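Local coordinates for McyG protein (PDB 4R0M), which probably activates a phenylalanine-type acid as its adenylate and loads it on a carrier domain in microcystin synthesis, at residues 20-25 and 237-242; 27-32 and 212-217; 34-39 and 82-87; 230-235 and 343-348; 280-285 and 310-315. One frame throughout, in Å; residues are numbered along the deposited sequence.

Interaction 1. Residues 20-25 and 237-242; sequences SEVLET and AVDLAC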
# COMPACT_ATOMS: atom_id res chain seq x y z
N SER A 20 2.50 -19.06 13.92
CA SER A 20 1.63 -20.15 14.36
C SER A 20 1.21 -20.02 15.82
O SER A 20 0.04 -20.23 16.16
CB SER A 20 2.28 -21.51 14.09
OG SER A 20 3.66 -21.48 14.38
N GLU A 21 2.16 -19.67 16.69
CA GLU A 21 1.89 -19.44 18.11
C GLU A 21 0.94 -18.27 18.33
O GLU A 21 0.08 -18.31 19.22
CB GLU A 21 3.20 -19.23 18.88
CG GLU A 21 4.05 -20.48 19.00
CD GLU A 21 5.49 -20.19 19.39
OE1 GLU A 21 5.82 -19.02 19.68
OE2 GLU A 21 6.30 -21.14 19.40
N VAL A 22 1.11 -17.22 17.53
CA VAL A 22 0.26 -16.03 17.58
C VAL A 22 -1.19 -16.37 17.25
O VAL A 22 -2.11 -15.92 17.93
CB VAL A 22 0.82 -14.91 16.67
CG1 VAL A 22 -0.24 -13.85 16.38
CG2 VAL A 22 2.03 -14.27 17.32
N LEU A 23 -1.39 -17.17 16.20
CA LEU A 23 -2.73 -17.61 15.81
C LEU A 23 -3.35 -18.57 16.83
O LEU A 23 -4.54 -18.50 17.12
CB LEU A 23 -2.72 -18.24 14.41
CG LEU A 23 -4.01 -18.85 13.87
CD1 LEU A 23 -5.13 -17.82 13.76
CD2 LEU A 23 -3.77 -19.53 12.53
N GLU A 24 -2.52 -19.46 17.38
CA GLU A 24 -2.96 -20.41 18.41
C GLU A 24 -3.43 -19.71 19.68
O GLU A 24 -4.45 -20.08 20.26
CB GLU A 24 -1.85 -21.43 18.71
CG GLU A 24 -1.73 -22.52 17.65
CD GLU A 24 -0.33 -23.10 17.54
OE1 GLU A 24 0.52 -22.82 18.42
OE2 GLU A 24 -0.07 -23.84 16.57
N THR A 25 -2.68 -18.69 20.10
CA THR A 25 -3.07 -17.82 21.21
C THR A 25 -4.43 -17.14 20.94
O THR A 25 -5.25 -17.00 21.85
CB THR A 25 -2.00 -16.74 21.49
OG1 THR A 25 -0.74 -17.38 21.75
CG2 THR A 25 -2.37 -15.86 22.67
N ALA A 237 -3.93 -7.73 14.24
CA ALA A 237 -5.23 -8.02 14.84
C ALA A 237 -5.25 -9.41 15.47
O ALA A 237 -5.86 -9.61 16.52
CB ALA A 237 -6.34 -7.88 13.81
N VAL A 238 -4.58 -10.36 14.82
CA VAL A 238 -4.44 -11.72 15.35
C VAL A 238 -3.58 -11.70 16.62
O VAL A 238 -3.93 -12.32 17.62
CB VAL A 238 -3.84 -12.68 14.30
CG1 VAL A 238 -3.75 -14.10 14.85
CG2 VAL A 238 -4.69 -12.67 13.03
N ASP A 239 -2.47 -10.96 16.57
CA ASP A 239 -1.57 -10.78 17.71
C ASP A 239 -2.31 -10.19 18.91
O ASP A 239 -2.08 -10.60 20.05
CB ASP A 239 -0.39 -9.89 17.32
CG ASP A 239 0.77 -9.98 18.30
OD1 ASP A 239 0.90 -11.01 19.00
OD2 ASP A 239 1.57 -9.03 18.35
N LEU A 240 -3.19 -9.23 18.65
CA LEU A 240 -4.02 -8.62 19.68
C LEU A 240 -5.21 -9.50 20.05
O LEU A 240 -5.80 -9.33 21.12
CB LEU A 240 -4.54 -7.26 19.21
CG LEU A 240 -3.57 -6.07 19.18
CD1 LEU A 240 -4.14 -4.97 18.29
CD2 LEU A 240 -3.29 -5.55 20.58
N ALA A 241 -5.55 -10.44 19.17
CA ALA A 241 -6.77 -11.26 19.27
C ALA A 241 -8.04 -10.39 19.22
O ALA A 241 -9.06 -10.73 19.83
CB ALA A 241 -6.74 -12.13 20.53
N CYS A 242 -7.96 -9.29 18.49
CA CYS A 242 -9.09 -8.37 18.36
C CYS A 242 -9.88 -8.65 17.08
O CYS A 242 -9.44 -9.43 16.23
CB CYS A 242 -8.60 -6.92 18.37
SG CYS A 242 -7.80 -6.35 16.86
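Val-22 of helix 19-27 and Val-238 of helix 227-240 send their side chains off the backbone toward each other, and the two helices come close here. The CA atoms of Val-22 and Asp-239 are 5.6 Å apart. Val-22 works with both methyls. CG1 lies opposite the backbone N (chi1 163°), which lays it against the backbone of the other helix, 3.6 Å from Asp-239 CA. The same methyl meets Val-238 CG1 at 3.8 Å. CG2 turns to the carboxylate and stands 3.8 Å from Asp-239 OD1. The side chains of Val-22 and Asp-239 cross obliquely. Asp-239 OD2 has its polar partner elsewhere, in the hydroxyl of Thr-203. Val-238 answers with CG1, which reaches the backbone at Leu-23 CA, 3.8 Å away. Leu-23 itself points away from the facing helix, yet its CD1 still touches Val-238 CG1 at 4.1 Å. The second helix stops just past the contact in a Schellman motif. Ala-241 is its C-prime residue, with positive phi, and Cys-242 N bonds to Ala-237 O. Trp-88 of helix 80-93 packs on both Leu-23 and Val-238. Helix 48-64 adds Leu-51 against Leu-23 and Tyr-48 against Val-238, while Gln-244 of strand 243-246 lies against Val-238.

Interaction 2. Residues 27-32 and 212-217; sequences TKHNNH and FTQQEV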
# COMPACT_ATOMS: atom_id res chain seq x y z
N THR A 27 -6.95 -18.20 19.06
CA THR A 27 -8.08 -19.14 19.00
C THR A 27 -8.87 -19.23 20.30
O THR A 27 -10.08 -19.45 20.28
CB THR A 27 -7.63 -20.55 18.59
OG1 THR A 27 -6.59 -21.00 19.47
CG2 THR A 27 -7.12 -20.57 17.16
N LYS A 28 -8.17 -19.07 21.43
CA LYS A 28 -8.80 -19.12 22.76
C LYS A 28 -9.91 -18.09 22.91
O LYS A 28 -10.89 -18.32 23.63
CB LYS A 28 -7.74 -18.92 23.86
CG LYS A 28 -6.79 -20.10 24.00
CD LYS A 28 -5.44 -19.66 24.54
CE LYS A 28 -4.45 -20.81 24.52
NZ LYS A 28 -3.06 -20.37 24.81
N HIS A 29 -9.76 -16.96 22.22
CA HIS A 29 -10.78 -15.92 22.18
C HIS A 29 -11.78 -16.24 21.10
O HIS A 29 -11.76 -15.64 20.02
CB HIS A 29 -10.15 -14.55 21.93
CG HIS A 29 -9.06 -14.20 22.92
ND1 HIS A 29 -9.25 -13.35 23.94
CD2 HIS A 29 -7.73 -14.62 23.00
CE1 HIS A 29 -8.11 -13.23 24.64
NE2 HIS A 29 -7.18 -14.01 24.07
N ASN A 30 -12.65 -17.22 21.37
CA ASN A 30 -13.70 -17.61 20.42
C ASN A 30 -14.73 -16.50 20.22
O ASN A 30 -15.66 -16.63 19.42
CB ASN A 30 -14.36 -18.93 20.84
CG ASN A 30 -14.63 -19.02 22.33
OD1 ASN A 30 -15.06 -18.05 22.97
ND2 ASN A 30 -14.39 -20.20 22.90
N ASN A 31 -14.53 -15.44 20.99
CA ASN A 31 -15.29 -14.22 20.87
C ASN A 31 -15.04 -13.52 19.52
O ASN A 31 -15.93 -13.04 18.87
CB ASN A 31 -14.98 -13.23 22.04
CG ASN A 31 -15.53 -13.64 23.42
OD1 ASN A 31 -16.44 -14.39 23.52
ND2 ASN A 31 -15.05 -13.03 24.44
N HIS A 32 -13.78 -13.47 19.13
CA HIS A 32 -13.30 -12.61 18.05
C HIS A 32 -12.79 -13.37 16.86
O HIS A 32 -12.57 -14.58 16.91
CB HIS A 32 -12.23 -11.66 18.58
CG HIS A 32 -12.67 -10.86 19.78
ND1 HIS A 32 -13.46 -9.78 19.68
CD2 HIS A 32 -12.40 -11.03 21.14
CE1 HIS A 32 -13.69 -9.27 20.91
NE2 HIS A 32 -13.04 -10.04 21.80
N PHE A 212 -2.76 -0.33 21.91
CA PHE A 212 -3.82 -1.18 21.36
C PHE A 212 -4.06 -2.37 22.28
O PHE A 212 -3.13 -2.91 22.88
CB PHE A 212 -3.46 -1.67 19.95
CG PHE A 212 -3.30 -0.57 18.92
CD1 PHE A 212 -4.02 0.62 19.02
CD2 PHE A 212 -2.46 -0.75 17.83
CE1 PHE A 212 -3.87 1.62 18.06
CE2 PHE A 212 -2.31 0.24 16.87
CZ PHE A 212 -3.02 1.42 16.99
N THR A 213 -5.32 -2.79 22.38
CA THR A 213 -5.71 -3.94 23.20
C THR A 213 -6.63 -4.86 22.40
O THR A 213 -6.97 -4.55 21.25
CB THR A 213 -6.41 -3.51 24.50
OG1 THR A 213 -7.53 -2.66 24.20
CG2 THR A 213 -5.45 -2.76 25.42
N GLN A 214 -7.04 -5.98 23.00
CA GLN A 214 -7.91 -6.95 22.32
C GLN A 214 -9.31 -6.43 22.03
O GLN A 214 -10.09 -7.07 21.32
CB GLN A 214 -7.97 -8.27 23.10
CG GLN A 214 -8.52 -8.16 24.52
CD GLN A 214 -8.95 -9.50 25.09
OE1 GLN A 214 -9.40 -10.39 24.36
NE2 GLN A 214 -8.83 -9.65 26.41
N GLN A 215 -9.63 -5.26 22.58
CA GLN A 215 -10.93 -4.62 22.36
C GLN A 215 -10.99 -3.79 21.07
O GLN A 215 -12.06 -3.27 20.72
CB GLN A 215 -11.32 -3.76 23.57
CG GLN A 215 -11.67 -4.53 24.84
CD GLN A 215 -10.47 -4.79 25.73
OE1 GLN A 215 -9.59 -3.93 25.88
NE2 GLN A 215 -10.43 -5.96 26.34
N GLU A 216 -9.87 -3.67 20.37
CA GLU A 216 -9.81 -2.90 19.13
C GLU A 216 -10.65 -3.55 18.04
O GLU A 216 -10.87 -4.76 18.03
CB GLU A 216 -8.37 -2.74 18.62
CG GLU A 216 -7.38 -2.10 19.59
CD GLU A 216 -7.71 -0.67 19.98
OE1 GLU A 216 -8.60 -0.06 19.36
OE2 GLU A 216 -7.07 -0.16 20.93
N VAL A 217 -11.13 -2.72 17.12
CA VAL A 217 -11.80 -3.20 15.91
C VAL A 217 -11.11 -2.56 14.71
O VAL A 217 -11.21 -1.35 14.50
CB VAL A 217 -13.31 -2.87 15.92
CG1 VAL A 217 -13.97 -3.38 14.65
CG2 VAL A 217 -13.99 -3.46 17.15
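Gln-214 and His-29 meet through one torsion on each side. In Gln-214, CG sits between the backbone N and the carbonyl carbon (chi1 60°), and the chain then runs extended. This carries the amide out of its turn toward the histidine. In His-29, CG lies opposite the carbonyl carbon (chi1 -54°). The two side chains cross at about a right angle, with the ring and amide planes 86° apart. Gln-214 OE1 comes to 3.0 Å from His-29 ND1 and 3.1 Å from His-29 CE1, oblique to the ring. His-32 is the second partner. Gln-214 O lies over one face of its ring, 4.2 Å from His-32 NE2, while Asn-31 CB lies over the opposite face. His-32 ND1 is hydrogen-bonded to Asp-243 OD2. Both segments are surface loops with a type I turn, from His-29 to His-32 and from Thr-213 to Glu-216. They lead into strands 33-37 and 217-220 of the same sheet. The turn of the second loop is braced by Thr-213 OG1, which bonds to Gln-215 OE1. Gln-214 OE1 sits near both ND1 and CE1 of His-29 at a poor angle. It is close to the imidazole without a directed bond, and the polar contact between the loops is probably weak.

Interaction 3. Residues 34-39 and 82-87; sequences ITYIRN and DFIPAL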
# COMPACT_ATOMS: atom_id res chain seq x y z
N ILE A 34 -12.38 -12.82 12.16
CA ILE A 34 -12.43 -12.04 10.93
C ILE A 34 -13.86 -11.92 10.41
O ILE A 34 -14.57 -12.92 10.24
CB ILE A 34 -11.52 -12.63 9.84
CG1 ILE A 34 -10.11 -12.85 10.39
CG2 ILE A 34 -11.48 -11.71 8.62
CD1 ILE A 34 -9.24 -13.75 9.55
N THR A 35 -14.28 -10.68 10.18
CA THR A 35 -15.53 -10.37 9.50
C THR A 35 -15.22 -9.98 8.06
O THR A 35 -14.54 -8.98 7.81
CB THR A 35 -16.29 -9.23 10.20
OG1 THR A 35 -16.51 -9.57 11.57
CG2 THR A 35 -17.64 -8.97 9.52
N TYR A 36 -15.70 -10.79 7.11
CA TYR A 36 -15.54 -10.50 5.69
C TYR A 36 -16.78 -9.80 5.16
O TYR A 36 -17.89 -10.34 5.24
CB TYR A 36 -15.33 -11.79 4.89
CG TYR A 36 -14.16 -12.64 5.32
CD1 TYR A 36 -12.86 -12.36 4.89
CD2 TYR A 36 -14.35 -13.75 6.15
CE1 TYR A 36 -11.79 -13.16 5.27
CE2 TYR A 36 -13.29 -14.55 6.54
CZ TYR A 36 -12.01 -14.25 6.09
OH TYR A 36 -10.95 -15.04 6.48
N ILE A 37 -16.59 -8.60 4.61
CA ILE A 37 -17.65 -7.93 3.88
C ILE A 37 -17.57 -8.38 2.42
O ILE A 37 -16.52 -8.30 1.80
CB ILE A 37 -17.55 -6.38 3.97
CG1 ILE A 37 -17.36 -5.92 5.42
CG2 ILE A 37 -18.75 -5.71 3.31
CD1 ILE A 37 -18.50 -6.23 6.37
N ARG A 38 -18.69 -8.86 1.89
CA ARG A 38 -18.75 -9.27 0.49
C ARG A 38 -19.11 -8.08 -0.40
O ARG A 38 -19.46 -7.02 0.10
CB ARG A 38 -19.75 -10.42 0.31
CG ARG A 38 -19.18 -11.77 0.70
CD ARG A 38 -20.23 -12.87 0.71
NE ARG A 38 -21.13 -12.77 1.86
CZ ARG A 38 -21.54 -13.80 2.59
NH1 ARG A 38 -21.13 -15.03 2.32
NH2 ARG A 38 -22.36 -13.60 3.62
N ASN A 39 -19.01 -8.27 -1.72
CA ASN A 39 -19.33 -7.22 -2.69
C ASN A 39 -20.77 -6.71 -2.60
O ASN A 39 -21.02 -5.52 -2.82
CB ASN A 39 -19.01 -7.68 -4.11
CG ASN A 39 -17.54 -7.56 -4.46
OD1 ASN A 39 -17.02 -6.46 -4.63
ND2 ASN A 39 -16.86 -8.70 -4.56
N ASP A 82 -10.98 -16.62 0.91
CA ASP A 82 -10.06 -17.66 0.47
C ASP A 82 -8.61 -17.27 0.72
O ASP A 82 -7.77 -18.14 1.00
CB ASP A 82 -10.24 -17.95 -1.02
CG ASP A 82 -11.48 -18.78 -1.32
OD1 ASP A 82 -12.17 -19.20 -0.36
OD2 ASP A 82 -11.75 -19.02 -2.51
N PHE A 83 -8.31 -15.98 0.62
CA PHE A 83 -6.94 -15.47 0.73
C PHE A 83 -6.36 -15.67 2.13
O PHE A 83 -5.31 -16.29 2.29
CB PHE A 83 -6.89 -14.00 0.32
CG PHE A 83 -5.50 -13.41 0.31
CD1 PHE A 83 -4.86 -13.05 1.49
CD2 PHE A 83 -4.83 -13.21 -0.90
CE1 PHE A 83 -3.59 -12.51 1.48
CE2 PHE A 83 -3.56 -12.67 -0.91
CZ PHE A 83 -2.93 -12.31 0.28
N ILE A 84 -7.04 -15.13 3.14
CA ILE A 84 -6.56 -15.17 4.52
C ILE A 84 -6.37 -16.60 5.07
O ILE A 84 -5.31 -16.91 5.61
CB ILE A 84 -7.41 -14.28 5.46
CG1 ILE A 84 -7.33 -12.81 5.01
CG2 ILE A 84 -6.93 -14.40 6.90
CD1 ILE A 84 -8.40 -11.91 5.58
N PRO A 85 -7.38 -17.48 4.91
CA PRO A 85 -7.15 -18.86 5.34
C PRO A 85 -5.99 -19.55 4.62
O PRO A 85 -5.26 -20.32 5.25
CB PRO A 85 -8.48 -19.55 5.02
CG PRO A 85 -9.49 -18.45 5.13
CD PRO A 85 -8.79 -17.26 4.54
N ALA A 86 -5.81 -19.27 3.33
CA ALA A 86 -4.70 -19.84 2.56
C ALA A 86 -3.35 -19.27 2.98
O ALA A 86 -2.35 -19.99 2.98
CB ALA A 86 -4.93 -19.62 1.07
N LEU A 87 -3.33 -17.98 3.32
CA LEU A 87 -2.11 -17.32 3.80
C LEU A 87 -1.66 -17.92 5.13
O LEU A 87 -0.47 -18.22 5.31
CB LEU A 87 -2.35 -15.81 3.95
CG LEU A 87 -1.18 -14.95 4.42
CD1 LEU A 87 -0.26 -14.58 3.26
CD2 LEU A 87 -1.69 -13.69 5.10
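Strand 33-37, next to the edge of the large mixed sheet, is covered here by helix 80-93, and Ile-34, Tyr-36 and Ile-84 make most of the join. The strand and helix segments run roughly antiparallel, at 147°, with their axes 11.1 Å apart. Side chains fill that distance from both sides. Ile-34 and Ile-84 reach toward each other tip to tip, with Ile-34 CD1 3.6 Å from Ile-84 CG2. Ile-84 divides its branches between two partners. CG2 lies opposite the backbone N, while CG1 lies opposite the carbonyl carbon (chi1 -62°) and carries CD1 to the tyrosine. There Ile-84 CD1 stands 3.6 Å from Tyr-36 CE1, oblique to the ring. The two side chains pass alongside, heading opposite ways.

Residues 34 and 36 alternate with 35 and 37 along the strand, so Ile-34 and Tyr-36 share the helix side of the sheet. Ile-34 CG2 also lies over one face of the Tyr-36 ring. An alanine in place of Ile-84 would remove both branches and would probably leave Ile-34 CD1 and Tyr-36 CE1 without their packing partner.

The tyrosine hydroxyl goes on to the next residue of the helix. Tyr-36 OH is 3.7 Å from Pro-85 CD. Pro-85 has no N-H to give to the turn before, and the helix is kinked there. The hydroxyl has its polar partner in Gln-46 of strand 43-47. Leu-51 of helix 48-64 packs against both Ile-34 and Ile-84.

Interaction 4. Residues 230-235 and 343-348; sequences IVFLGI and ITWSAG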
# COMPACT_ATOMS: atom_id res chain seq x y z
N ILE A 230 -1.85 -7.19 5.10
CA ILE A 230 -1.38 -8.46 5.66
C ILE A 230 -0.95 -8.31 7.12
O ILE A 230 -1.29 -9.13 7.97
CB ILE A 230 -0.20 -9.04 4.85
CG1 ILE A 230 -0.66 -9.40 3.43
CG2 ILE A 230 0.40 -10.26 5.54
CD1 ILE A 230 0.47 -9.58 2.44
N VAL A 231 -0.20 -7.24 7.39
CA VAL A 231 0.46 -7.09 8.68
C VAL A 231 -0.30 -6.16 9.62
O VAL A 231 -0.86 -6.63 10.62
CB VAL A 231 1.93 -6.64 8.50
CG1 VAL A 231 2.68 -6.72 9.82
CG2 VAL A 231 2.64 -7.52 7.47
N PHE A 232 -0.34 -4.87 9.30
CA PHE A 232 -0.95 -3.86 10.18
C PHE A 232 -2.43 -4.11 10.48
O PHE A 232 -2.88 -3.91 11.61
CB PHE A 232 -0.73 -2.44 9.62
CG PHE A 232 -1.42 -1.35 10.40
CD1 PHE A 232 -1.18 -1.18 11.77
CD2 PHE A 232 -2.30 -0.48 9.77
CE1 PHE A 232 -1.82 -0.17 12.48
CE2 PHE A 232 -2.93 0.53 10.48
CZ PHE A 232 -2.69 0.68 11.84
N LEU A 233 -3.17 -4.55 9.47
CA LEU A 233 -4.61 -4.79 9.63
C LEU A 233 -4.97 -6.26 9.42
O LEU A 233 -6.12 -6.60 9.11
CB LEU A 233 -5.42 -3.88 8.71
CG LEU A 233 -5.24 -2.37 8.94
CD1 LEU A 233 -5.93 -1.57 7.85
CD2 LEU A 233 -5.74 -1.94 10.32
N GLY A 234 -3.98 -7.13 9.61
CA GLY A 234 -4.18 -8.57 9.53
C GLY A 234 -3.54 -9.25 10.73
O GLY A 234 -4.21 -9.54 11.72
N ILE A 235 -2.23 -9.48 10.62
CA ILE A 235 -1.46 -10.19 11.65
C ILE A 235 -1.46 -9.46 13.00
O ILE A 235 -1.49 -10.11 14.05
CB ILE A 235 -0.02 -10.46 11.17
CG1 ILE A 235 -0.04 -11.47 10.01
CG2 ILE A 235 0.86 -10.98 12.31
CD1 ILE A 235 1.18 -11.41 9.11
N ILE A 343 6.24 2.07 10.44
CA ILE A 343 7.45 2.13 11.26
C ILE A 343 7.52 3.41 12.11
O ILE A 343 8.13 3.41 13.19
CB ILE A 343 8.75 1.94 10.43
CG1 ILE A 343 9.95 1.69 11.34
CG2 ILE A 343 8.98 3.12 9.49
CD1 ILE A 343 11.18 1.17 10.64
N THR A 344 6.90 4.48 11.63
CA THR A 344 6.70 5.69 12.44
C THR A 344 5.21 6.02 12.50
O THR A 344 4.47 5.75 11.55
CB THR A 344 7.48 6.92 11.91
OG1 THR A 344 6.88 7.40 10.70
CG2 THR A 344 8.95 6.61 11.68
N TRP A 345 4.77 6.58 13.62
CA TRP A 345 3.36 6.93 13.81
C TRP A 345 3.24 8.31 14.40
O TRP A 345 3.94 8.64 15.35
CB TRP A 345 2.66 5.93 14.72
CG TRP A 345 2.78 4.49 14.27
CD1 TRP A 345 3.71 3.54 14.68
CD2 TRP A 345 1.94 3.79 13.29
NE1 TRP A 345 3.51 2.34 14.05
CE2 TRP A 345 2.46 2.42 13.20
CE3 TRP A 345 0.85 4.14 12.50
CZ2 TRP A 345 1.90 1.47 12.36
CZ3 TRP A 345 0.29 3.17 11.66
CH2 TRP A 345 0.81 1.87 11.59
N SER A 346 2.35 9.11 13.82
CA SER A 346 2.06 10.44 14.36
C SER A 346 1.30 10.31 15.67
O SER A 346 0.56 9.34 15.88
CB SER A 346 1.23 11.25 13.35
OG SER A 346 0.90 12.53 13.86
N ALA A 347 1.48 11.28 16.55
CA ALA A 347 0.72 11.36 17.80
C ALA A 347 -0.71 11.83 17.54
O ALA A 347 -1.58 11.68 18.40
CB ALA A 347 1.42 12.28 18.79
N GLY A 348 -0.94 12.37 16.35
CA GLY A 348 -2.25 12.89 15.97
C GLY A 348 -2.15 14.33 15.50
O GLY A 348 -1.24 15.06 15.90
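Aromatic packing between Phe-232 and Trp-345 makes this contact. The two side chains come from opposite directions, the phenylalanine from helix 227-240 and the tryptophan from strand 341-345. The indole leads with the far corner of its six-membered ring. Trp-345 CH2 lies over one face of the Phe-232 ring, displaced toward the rim, and is 3.4 Å from Phe-232 CE1. Trp-345 CZ3 follows at 3.9 Å from Phe-232 CZ. The planes of the phenyl and the six-membered indole ring are inclined at 37° and their centroids are 4.8 Å apart. In Phe-232, CG lies opposite the backbone N (chi1 175°), which sends the ring out from the helix to meet the indole.

The sheet and helix around the pair are both irregular. Ile-343 and Thr-344 face Phe-334 of strand 330-336 together, a classic beta bulge just before the tryptophan. The helix has a wider pi-type turn, in which Ile-235 N bonds to Ile-230 O at 2.8 Å. The side chain of Trp-345 is about 4 Å from the bound phenylalanyl-adenylate at nearest atoms, so the contact probably helps to shape that pocket of the adenylation domain.

The indole also has a polar partner. Trp-345 NE1 makes a weak hydrogen bond to Thr-206 OG1.

Further apolar neighbours touch the rings. Phe-232 also rests on Ile-270 of strand 270-273. Met-202 of helix 196-210 lies against the indole, and the ring of Phe-300 meets it at about 55°.

Interaction 5. Residues 280-285 and 310-315; sequences LINQQA and VKTIRL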
# COMPACT_ATOMS: atom_id res chain seq x y z
N LEU A 280 -11.03 11.62 -1.79
CA LEU A 280 -12.28 11.05 -2.30
C LEU A 280 -13.46 11.30 -1.36
O LEU A 280 -14.59 11.48 -1.81
CB LEU A 280 -12.14 9.54 -2.56
CG LEU A 280 -11.27 9.04 -3.72
CD1 LEU A 280 -11.13 7.52 -3.62
CD2 LEU A 280 -11.85 9.43 -5.07
N ILE A 281 -13.18 11.29 -0.06
CA ILE A 281 -14.18 11.63 0.95
C ILE A 281 -14.49 13.13 0.89
O ILE A 281 -15.66 13.52 0.92
CB ILE A 281 -13.73 11.22 2.38
CG1 ILE A 281 -13.60 9.69 2.50
CG2 ILE A 281 -14.65 11.80 3.45
CD1 ILE A 281 -14.90 8.92 2.42
N ASN A 282 -13.44 13.95 0.80
CA ASN A 282 -13.59 15.39 0.63
C ASN A 282 -14.46 15.78 -0.56
O ASN A 282 -15.16 16.79 -0.51
CB ASN A 282 -12.22 16.08 0.54
CG ASN A 282 -11.40 15.95 1.82
OD1 ASN A 282 -11.90 15.47 2.84
ND2 ASN A 282 -10.15 16.38 1.76
N GLN A 283 -14.42 14.97 -1.62
CA GLN A 283 -15.28 15.16 -2.80
C GLN A 283 -16.77 15.01 -2.46
O GLN A 283 -17.63 15.54 -3.17
CB GLN A 283 -14.91 14.17 -3.91
CG GLN A 283 -13.52 14.35 -4.49
CD GLN A 283 -13.37 15.60 -5.33
OE1 GLN A 283 -12.84 16.61 -4.86
NE2 GLN A 283 -13.85 15.55 -6.57
N GLN A 284 -17.05 14.30 -1.37
CA GLN A 284 -18.43 14.04 -0.94
C GLN A 284 -18.92 15.05 0.10
O GLN A 284 -19.91 14.81 0.79
CB GLN A 284 -18.54 12.61 -0.39
CG GLN A 284 -18.10 11.52 -1.34
CD GLN A 284 -19.14 11.19 -2.40
OE1 GLN A 284 -20.31 10.98 -2.08
NE2 GLN A 284 -18.71 11.12 -3.65
N ALA A 285 -18.23 16.19 0.20
CA ALA A 285 -18.56 17.23 1.18
C ALA A 285 -20.02 17.69 1.13
O ALA A 285 -20.62 17.96 2.17
CB ALA A 285 -17.62 18.42 1.03
N VAL A 310 -1.22 18.43 3.26
CA VAL A 310 -1.65 19.32 4.34
C VAL A 310 -3.08 19.83 4.12
O VAL A 310 -3.92 19.74 5.02
CB VAL A 310 -0.68 20.53 4.49
CG1 VAL A 310 -1.15 21.48 5.59
CG2 VAL A 310 0.74 20.05 4.77
N LYS A 311 -3.35 20.35 2.92
CA LYS A 311 -4.65 20.92 2.57
C LYS A 311 -5.78 19.89 2.55
O LYS A 311 -6.92 20.21 2.89
CB LYS A 311 -4.59 21.65 1.23
CG LYS A 311 -3.80 22.94 1.24
CD LYS A 311 -4.10 23.82 0.03
CE LYS A 311 -3.46 23.29 -1.26
NZ LYS A 311 -1.98 23.43 -1.26
N THR A 312 -5.45 18.67 2.15
CA THR A 312 -6.41 17.58 2.07
C THR A 312 -6.81 17.09 3.46
O THR A 312 -7.99 16.90 3.75
CB THR A 312 -5.87 16.41 1.21
OG1 THR A 312 -5.49 16.90 -0.08
CG2 THR A 312 -6.92 15.31 1.03
N ILE A 313 -5.81 16.91 4.33
CA ILE A 313 -6.05 16.53 5.72
C ILE A 313 -6.85 17.59 6.48
O ILE A 313 -7.80 17.27 7.20
CB ILE A 313 -4.73 16.22 6.47
CG1 ILE A 313 -4.17 14.86 6.04
CG2 ILE A 313 -4.94 16.24 7.97
CD1 ILE A 313 -4.93 13.66 6.57
N ARG A 314 -6.46 18.86 6.31
CA ARG A 314 -7.12 19.99 6.96
C ARG A 314 -8.61 20.03 6.63
O ARG A 314 -9.45 20.23 7.51
CB ARG A 314 -6.44 21.30 6.55
CG ARG A 314 -6.98 22.55 7.25
CD ARG A 314 -6.44 23.81 6.60
NE ARG A 314 -7.21 24.99 6.98
CZ ARG A 314 -6.86 25.86 7.93
NH1 ARG A 314 -5.74 25.69 8.62
NH2 ARG A 314 -7.64 26.90 8.20
N LEU A 315 -8.93 19.82 5.35
CA LEU A 315 -10.32 19.80 4.89
C LEU A 315 -11.07 18.57 5.40
O LEU A 315 -12.26 18.64 5.69
CB LEU A 315 -10.36 19.87 3.36
CG LEU A 315 -11.72 19.99 2.65
CD1 LEU A 315 -12.44 21.27 3.02
CD2 LEU A 315 -11.54 19.89 1.14
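Asn-282 of helix 275-282 and Leu-315 of helix 310-320 bring their CA atoms to 6.9 Å, and a type I turn follows from Asn-282 to Ala-285. One hydrogen bond joins the segments. Asn-282 ND2 donates to Thr-312 O at 3.0 Å, with an N-H...O angle of 154°. The acceptor lies 8° from the plane of the asparagine amide. CG of Asn-282 lies opposite the carbonyl carbon (chi1 -65°), which swings the amide off its own helix toward the Thr-312 carbonyl. Apolar atoms line the bond. Thr-312 CG2 is 3.5 Å from Asn-282 ND2, and the Thr-312 hydroxyl turns to Ser-309. Leu-315 slides past the asparagine in the opposite direction, with CD2 3.9 Å from Asn-282 CB. A leucine in place of Asn-282 would probably leave the carbonyl of Thr-312 without this donor, and the bond between the helices would be lost. Phe-316 and Ile-319 of helix 310-320 also pack on Asn-282. Strands 270-273 and 300-303 lie side by side and parallel in the mixed sheet, and each leads into one of these helices. The contact therefore joins neighbouring helices of an alpha/beta fold.

Interactions 1 to 3 lie close together in the adenylation domain, and interaction 4 stands between them and interaction 5. Interactions 1 and 2 touch, with centres 9 Å apart, and interaction 2 is nested inside the chain loop that interaction 1 closes. Interaction 3 is nested further in, about 16 Å from interaction 1 by centres. Helix 227-240 serves interactions 1 and 4, whose centres are also about 16 Å apart. Interactions 3 and 4 both reach the nine-stranded mixed sheet, and they touch where Leu-87 packs on Ile-230. Interaction 5 is nested inside the loop of interaction 4, with centres 22 Å apart. Distant segments are thus drawn round one sheet, and interaction 4 lies beside the bound adenylate.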